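PDB 3UYU: Ice-binding protein from Leucosporidium, which binds to the surface of ice crystals and inhibits their growth, conferring freeze tolerance with low thermal hysteresis activity. Local coordinates for residues Ala183-Val188 / Ser201-Arg206; Val195-Gly200 / Gln216-Asn221. The protein carries 2 engineered substitutions. All coordinates share one frame; numbering follows the deposited sequence.

Contact 1. Residues Ala183-Val188 / Ser201-Arg206; sequences AHFEGV and SSLNGR
Glu186 OE2 is gripped by two donors: His184 NE2 at 2.7 Å, on its anti lone pair and only 4° out of the imidazole plane, and Asn204 ND2 at 2.9 Å, on the syn side but out of the carboxylate plane. The two segments are neighbouring rungs of the right-handed beta-helix, parallel and in register along one face and round its corner, their end-to-end directions 3° apart. His184 CG stands anti to the backbone N (chi1 176°), and the ring's other nitrogen, ND1, meets Ser202 OG at 2.8 Å. Both imidazole nitrogens are thus engaged, which would fix the rotation of the ring. An alanine in place of Glu186 would probably leave His184 NE2 and Asn204 ND2 without their shared acceptor and the imidazole freer to turn. On the opposite face of the sheet, Phe185 and Leu203 lie side by side in the interior, CD1 to CD1 3.4 Å, with Phe158 and Phe171 meeting the same phenyl ring. Backbone bonds alternate between the rungs, Gly187 N donating to Asn204 O at the corner and a weak Arg206 N to Gly187 O bond following it. At Gly205 a CB would clash with Gly187 O, which instead receives a CA-H...O contact from Gly205 CA at 3.2 Å.

Contact 2. Residues Val195-Gly200 / Gln216-Asn221; sequences VTLQTG and QKATVN
Thr196 touches Gln216 through its methyl: CG2, anti to the backbone N, comes within 3.7 Å of Gln216 NE2, the two side chains running at a slant to each other. Leu197 works on two fronts. Its carbonyl O accepts from Gln216 N at 2.8 Å, the donor lying almost in line with the carbonyl (C=O...N angle 175°), while its side chain goes to the interior, CB against Ala218 CB and CD1 against Val220 CG2 at 3.8 Å, the leucine and valine crossing at about a right angle. At Gln198 the side chains of the two glutamines lie alongside, pointing the same way with amide planes 22° apart, and Gln216 OE1 rests 3.4 Å from Gln198 CB. This is where successive coils of the beta-helix round a corner: strand 195-197, paired in parallel with 212-216, runs out here, and the 86° between the end-to-end directions of 196-200 and 216-220 marks the turn of the second coil towards strand 219-221. Ala214, inferred to be an ice-binding site, has its side chain about 4 Å from that of Thr196, which places strand 195-197 beside the inferred ice-binding site, with the corner at its end. Thr199 N reaches Gln216 OE1 only weakly, at 3.2 Å; the glutamine chain is extended beyond CG, which carries OE1 alongside Gln198 CA and Thr199 N. Thr199 CG2 also packs on that oxygen. Gly200, at positive phi, donates its N to Gln216 O at 3.0 Å, and its CA approaches Lys217 O at 3.1 Å in a CA-H...O contact.

From the N terminus the chain reaches 183-188 first, then 195-200, which leads directly into 201-206, and last 216-221. Contact 1 closes a loop of 12 intervening residues when 201-206 returns beside 183-188; contact 2 closes one of 15 between Gly200 and Gln216. Their segments alternate, so the loops cross, as expected where each coil of a solenoid is held by the coils before and after it. The two centres are 9 Å apart. Strand 202-209 is the shared element: 184-186 pairs with it in contact 1, and 219-221 pairs with it too, with Leu203 O and Asn221 N 2.8 Å apart, a probable hydrogen bond. Contact 2 ties this face to the sheet containing 195-197.

Contact 1. Residues Ala183-Val188 / Ser201-Arg206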
ATOM      1  N   ALA A 183      -2.171  30.776  11.560  1.00 13.41           N
ATOM      2  CA  ALA A 183      -1.029  30.020  12.092  1.00 12.49           C
ATOM      3  C   ALA A 183      -0.390  29.211  10.961  1.00 12.64           C
ATOM      4  O   ALA A 183      -0.973  29.003   9.911  1.00 13.91           O
ATOM      5  CB  ALA A 183      -1.446  29.075  13.217  1.00 12.82           C
ATOM      6  N   HIS A 184       0.886  28.879  11.169  1.00  9.56           N
ATOM      7  CA  HIS A 184       1.639  28.085  10.160  1.00 11.29           C
ATOM      8  C   HIS A 184       2.230  26.832  10.799  1.00 10.97           C
ATOM      9  O   HIS A 184       3.049  26.905  11.730  1.00 12.45           O
ATOM     10  CB  HIS A 184       2.785  28.897   9.539  1.00 11.57           C
ATOM     11  CG  HIS A 184       3.592  28.072   8.603  1.00 11.48           C
ATOM     12  ND1 HIS A 184       3.122  27.703   7.358  1.00 12.16           N
ATOM     13  CD2 HIS A 184       4.767  27.456   8.785  1.00 10.30           C
ATOM     14  CE1 HIS A 184       4.000  26.889   6.800  1.00 12.02           C
ATOM     15  NE2 HIS A 184       5.005  26.711   7.651  1.00 11.76           N
ATOM     16  N   PHE A 185       1.806  25.670  10.276  1.00 11.60           N
ATOM     17  CA  PHE A 185       2.245  24.358  10.704  1.00 11.03           C
ATOM     18  C   PHE A 185       3.240  23.753   9.711  1.00 10.72           C
ATOM     19  O   PHE A 185       3.179  24.009   8.501  1.00 10.66           O
ATOM     20  CB  PHE A 185       0.959  23.506  10.785  1.00 11.59           C
ATOM     21  CG  PHE A 185       1.126  22.186  11.549  1.00 10.72           C
ATOM     22  CD1 PHE A 185       1.571  21.020  10.883  1.00 13.80           C
ATOM     23  CD2 PHE A 185       0.781  22.111  12.892  1.00 16.90           C
ATOM     24  CE1 PHE A 185       1.716  19.766  11.581  1.00 15.91           C
ATOM     25  CE2 PHE A 185       0.920  20.884  13.588  1.00 13.98           C
ATOM     26  CZ  PHE A 185       1.383  19.740  12.937  1.00 16.01           C
ATOM     27  N   GLU A 186       4.166  22.958  10.265  1.00  9.73           N
ATOM     28  CA  GLU A 186       5.116  22.136   9.461  1.00 10.23           C
ATOM     29  C   GLU A 186       5.023  20.671   9.960  1.00  9.57           C
ATOM     30  O   GLU A 186       5.210  20.422  11.139  1.00 10.08           O
ATOM     31  CB  GLU A 186       6.579  22.578   9.690  1.00 10.39           C
ATOM     32  CG  GLU A 186       6.897  23.938   9.135  1.00 11.11           C
ATOM     33  CD  GLU A 186       7.238  23.941   7.634  1.00 11.23           C
ATOM     34  OE1 GLU A 186       7.866  22.994   7.162  1.00 11.30           O
ATOM     35  OE2 GLU A 186       6.887  24.936   6.939  1.00 10.80           O
ATOM     36  N   GLY A 187       4.825  19.751   9.021  1.00  9.72           N
ATOM     37  CA  GLY A 187       4.877  18.325   9.418  1.00  9.78           C
ATOM     38  C   GLY A 187       3.696  17.538   8.874  1.00  9.02           C
ATOM     39  O   GLY A 187       2.769  18.052   8.228  1.00 11.33           O
ATOM     40  N   VAL A 188       3.768  16.231   9.174  1.00 10.63           N
ATOM     41  CA  VAL A 188       2.698  15.276   8.884  1.00 11.50           C
ATOM     42  C   VAL A 188       1.744  15.164  10.066  1.00 12.08           C
ATOM     43  O   VAL A 188       2.177  14.851  11.185  1.00 13.13           O
ATOM     44  CB  VAL A 188       3.311  13.897   8.540  1.00 13.35           C
ATOM     45  CG1 VAL A 188       2.190  12.887   8.250  1.00  9.95           C
ATOM     46  CG2 VAL A 188       4.187  13.981   7.348  1.00 14.79           C
ATOM     47  N   SER A 201      -4.899  30.002   7.850  1.00 13.90           N
ATOM     48  CA  SER A 201      -3.732  29.197   8.255  1.00 11.37           C
ATOM     49  C   SER A 201      -3.111  28.473   7.074  1.00 12.49           C
ATOM     50  O   SER A 201      -3.684  28.409   6.014  1.00 12.21           O
ATOM     51  CB  SER A 201      -4.150  28.202   9.317  1.00 12.02           C
ATOM     52  OG  SER A 201      -5.159  27.349   8.774  1.00 13.15           O
ATOM     53  N   SER A 202      -1.887  27.985   7.303  1.00 10.70           N
ATOM     54  CA  SER A 202      -1.094  27.281   6.276  1.00 11.08           C
ATOM     55  C   SER A 202      -0.331  26.143   6.908  1.00 10.78           C
ATOM     56  O   SER A 202      -0.044  26.142   8.104  1.00 13.48           O
ATOM     57  CB  SER A 202      -0.135  28.265   5.583  1.00 13.01           C
ATOM     58  OG  SER A 202       0.752  28.850   6.521  1.00 12.71           O
ATOM     59  N   LEU A 203      -0.042  25.138   6.075  1.00 10.82           N
ATOM     60  CA  LEU A 203       0.595  23.900   6.530  1.00  9.73           C
ATOM     61  C   LEU A 203       1.433  23.385   5.395  1.00 10.25           C
ATOM     62  O   LEU A 203       0.950  23.203   4.266  1.00  9.00           O
ATOM     63  CB  LEU A 203      -0.481  22.844   6.895  1.00 10.50           C
ATOM     64  CG  LEU A 203      -0.003  21.555   7.612  1.00 10.07           C
ATOM     65  CD1 LEU A 203      -0.997  21.100   8.684  1.00 11.90           C
ATOM     66  CD2 LEU A 203       0.263  20.443   6.588  1.00 14.16           C
ATOM     67  N   ASN A 204       2.725  23.180   5.701  1.00  7.96           N
ATOM     68  CA  ASN A 204       3.566  22.483   4.760  1.00  8.13           C
ATOM     69  C   ASN A 204       3.814  21.091   5.321  1.00  8.72           C
ATOM     70  O   ASN A 204       4.390  20.921   6.388  1.00  9.24           O
ATOM     71  CB  ASN A 204       4.940  23.173   4.553  1.00 10.83           C
ATOM     72  CG  ASN A 204       4.835  24.581   3.955  1.00  9.71           C
ATOM     73  OD1 ASN A 204       3.941  24.924   3.185  1.00 10.15           O
ATOM     74  ND2 ASN A 204       5.850  25.370   4.259  1.00  9.00           N
ATOM     75  N   GLY A 205       3.335  20.117   4.556  1.00  8.89           N
ATOM     76  CA  GLY A 205       3.213  18.728   5.150  1.00  8.99           C
ATOM     77  C   GLY A 205       2.006  18.062   4.517  1.00  9.38           C
ATOM     78  O   GLY A 205       1.725  18.228   3.322  1.00  9.49           O
ATOM     79  N   ARG A 206       1.305  17.243   5.337  1.00 10.38           N
ATOM     80  CA  ARG A 206       0.086  16.584   4.954  1.00  9.18           C
ATOM     81  C   ARG A 206      -0.845  16.453   6.163  1.00  8.43           C
ATOM     82  O   ARG A 206      -0.392  16.489   7.309  1.00  8.83           O
ATOM     83  CB  ARG A 206       0.389  15.130   4.532  1.00 11.93           C
ATOM     84  CG  ARG A 206       1.446  14.969   3.560  1.00 16.83           C
ATOM     85  CD  ARG A 206       1.631  13.389   3.616  1.00 15.41           C
ATOM     86  NE  ARG A 206       2.888  13.296   3.010  1.00 16.37           N
ATOM     87  CZ  ARG A 206       3.065  13.488   1.723  1.00 15.14           C
ATOM     88  NH1 ARG A 206       2.012  13.759   0.902  1.00 13.75           N
ATOM     89  NH2 ARG A 206       4.270  13.423   1.201  1.00 22.76           N
TER
HETATM   90  O   HOH W   1      -0.633  31.212   7.540  1.00 29.04           O

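Contact 2. Residues Val195-Gly200 / Gln216-Asn221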
ATOM      1  N   VAL A 195      -9.796  17.486  12.249  1.00 14.39           N
ATOM      2  CA  VAL A 195      -8.756  18.555  12.050  1.00 14.04           C
ATOM      3  C   VAL A 195      -9.422  19.754  11.421  1.00 13.24           C
ATOM      4  O   VAL A 195     -10.097  19.638  10.375  1.00 12.73           O
ATOM      5  CB  VAL A 195      -7.638  18.068  11.095  1.00 13.44           C
ATOM      6  CG1 VAL A 195      -6.541  19.177  10.911  1.00 13.11           C
ATOM      7  CG2 VAL A 195      -6.965  16.815  11.627  1.00 15.09           C
ATOM      8  N   THR A 196      -9.205  20.940  12.038  1.00 13.58           N
ATOM      9  CA  THR A 196      -9.680  22.211  11.466  1.00 13.62           C
ATOM     10  C   THR A 196      -8.496  23.120  11.232  1.00 11.46           C
ATOM     11  O   THR A 196      -7.748  23.351  12.187  1.00 13.29           O
ATOM     12  CB  THR A 196     -10.580  22.916  12.483  1.00 13.94           C
ATOM     13  OG1 THR A 196     -11.679  22.026  12.780  1.00 17.05           O
ATOM     14  CG2 THR A 196     -11.173  24.239  11.916  1.00 14.89           C
ATOM     15  N   LEU A 197      -8.382  23.589  10.002  1.00 12.21           N
ATOM     16  CA  LEU A 197      -7.374  24.597   9.704  1.00 12.38           C
ATOM     17  C   LEU A 197      -8.154  25.908   9.639  1.00 10.47           C
ATOM     18  O   LEU A 197      -8.886  26.121   8.675  1.00 11.80           O
ATOM     19  CB  LEU A 197      -6.592  24.329   8.403  1.00 13.12           C
ATOM     20  CG  LEU A 197      -5.713  23.047   8.362  1.00 16.38           C
ATOM     21  CD1 LEU A 197      -4.750  23.277   7.158  1.00 17.34           C
ATOM     22  CD2 LEU A 197      -5.082  22.473   9.589  1.00 19.17           C
ATOM     23  N   GLN A 198      -8.015  26.718  10.678  1.00 14.37           N
ATOM     24  CA  GLN A 198      -8.826  27.945  10.761  1.00 14.61           C
ATOM     25  C   GLN A 198      -8.369  29.025   9.767  1.00 14.21           C
ATOM     26  O   GLN A 198      -7.262  29.016   9.214  1.00 15.38           O
ATOM     27  CB  GLN A 198      -8.942  28.471  12.210  1.00 12.75           C
ATOM     28  CG  GLN A 198      -9.598  27.450  13.256  1.00 16.68           C
ATOM     29  CD  GLN A 198      -9.739  27.976  14.666  1.00 19.35           C
ATOM     30  OE1 GLN A 198      -8.891  28.685  15.183  1.00 22.13           O
ATOM     31  NE2 GLN A 198     -10.811  27.592  15.325  1.00 20.33           N
ATOM     32  N   THR A 199      -9.257  30.004   9.609  1.00 15.70           N
ATOM     33  CA  THR A 199      -9.124  31.017   8.573  1.00 16.31           C
ATOM     34  C   THR A 199      -7.724  31.562   8.347  1.00 15.33           C
ATOM     35  O   THR A 199      -7.056  32.108   9.265  1.00 15.41           O
ATOM     36  CB  THR A 199     -10.276  32.079   8.571  1.00 19.87           C
ATOM     37  OG1 THR A 199      -9.911  33.347   8.041  1.00 23.38           O
ATOM     38  CG2 THR A 199     -11.243  31.913   9.672  1.00 15.28           C
ATOM     39  N   GLY A 200      -7.293  31.296   7.111  1.00 12.65           N
ATOM     40  CA  GLY A 200      -5.992  31.788   6.544  1.00 13.97           C
ATOM     41  C   GLY A 200      -4.744  31.138   7.161  1.00 14.95           C
ATOM     42  O   GLY A 200      -3.618  31.659   7.008  1.00 16.29           O
ATOM     43  N   GLN A 216     -10.566  26.356   6.429  1.00 13.08           N
ATOM     44  CA  GLN A 216     -11.161  27.726   6.402  1.00 13.08           C
ATOM     45  C   GLN A 216     -10.154  28.650   5.675  1.00 11.63           C
ATOM     46  O   GLN A 216      -9.153  29.102   6.282  1.00 14.00           O
ATOM     47  CB  GLN A 216     -11.416  28.162   7.836  1.00 13.34           C
ATOM     48  CG  GLN A 216     -12.481  27.412   8.567  1.00 16.01           C
ATOM     49  CD  GLN A 216     -12.591  27.746  10.056  1.00 17.29           C
ATOM     50  OE1 GLN A 216     -11.959  28.696  10.594  1.00 20.69           O
ATOM     51  NE2 GLN A 216     -13.396  26.945  10.766  1.00 18.29           N
ATOM     52  N   LYS A 217     -10.372  28.861   4.383  1.00 11.08           N
ATOM     53  CA  LYS A 217      -9.476  29.726   3.565  1.00 11.83           C
ATOM     54  C   LYS A 217      -8.013  29.320   3.839  1.00 14.12           C
ATOM     55  O   LYS A 217      -7.115  30.141   4.148  1.00 13.36           O
ATOM     56  CB  LYS A 217      -9.686  31.228   3.907  1.00 13.98           C
ATOM     57  CG  LYS A 217     -11.063  31.643   3.604  1.00 15.38           C
ATOM     58  CD  LYS A 217     -11.211  33.173   3.667  1.00 18.31           C
ATOM     59  CE  LYS A 217     -12.647  33.606   3.518  1.00 21.31           C
ATOM     60  NZ  LYS A 217     -12.873  33.728   2.085  1.00 23.27           N
ATOM     61  N   ALA A 218      -7.744  28.015   3.720  1.00 13.00           N
ATOM     62  CA  ALA A 218      -6.482  27.477   4.297  1.00 12.77           C
ATOM     63  C   ALA A 218      -5.582  26.955   3.191  1.00 12.25           C
ATOM     64  O   ALA A 218      -6.056  26.545   2.107  1.00 11.59           O
ATOM     65  CB  ALA A 218      -6.764  26.357   5.260  1.00 14.41           C
ATOM     66  N   THR A 219      -4.276  26.976   3.455  1.00 11.76           N
ATOM     67  CA  THR A 219      -3.273  26.537   2.504  1.00 11.61           C
ATOM     68  C   THR A 219      -2.605  25.268   3.026  1.00 10.80           C
ATOM     69  O   THR A 219      -2.249  25.203   4.214  1.00 11.78           O
ATOM     70  CB  THR A 219      -2.235  27.633   2.408  1.00 12.01           C
ATOM     71  OG1 THR A 219      -2.872  28.760   1.734  1.00 16.27           O
ATOM     72  CG2 THR A 219      -1.004  27.200   1.678  1.00 13.82           C
ATOM     73  N   VAL A 220      -2.494  24.276   2.128  1.00 10.70           N
ATOM     74  CA  VAL A 220      -1.723  23.054   2.428  1.00 10.02           C
ATOM     75  C   VAL A 220      -0.789  22.777   1.273  1.00 10.99           C
ATOM     76  O   VAL A 220      -1.264  22.600   0.155  1.00 10.64           O
ATOM     77  CB  VAL A 220      -2.655  21.808   2.622  1.00 10.78           C
ATOM     78  CG1 VAL A 220      -1.740  20.555   2.863  1.00 11.14           C
ATOM     79  CG2 VAL A 220      -3.556  22.037   3.806  1.00 12.37           C
ATOM     80  N   ASN A 221       0.540  22.802   1.521  1.00  9.12           N
ATOM     81  CA  ASN A 221       1.507  22.479   0.463  1.00 10.41           C
ATOM     82  C   ASN A 221       2.181  21.190   0.825  1.00  9.60           C
ATOM     83  O   ASN A 221       2.925  21.113   1.799  1.00  9.54           O
ATOM     84  CB  ASN A 221       2.580  23.616   0.320  1.00  8.91           C
ATOM     85  CG  ASN A 221       1.965  24.935  -0.101  1.00  9.96           C
ATOM     86  OD1 ASN A 221       2.454  26.024   0.343  1.00 12.38           O
ATOM     87  ND2 ASN A 221       0.953  24.903  -0.927  1.00  6.62           N
TER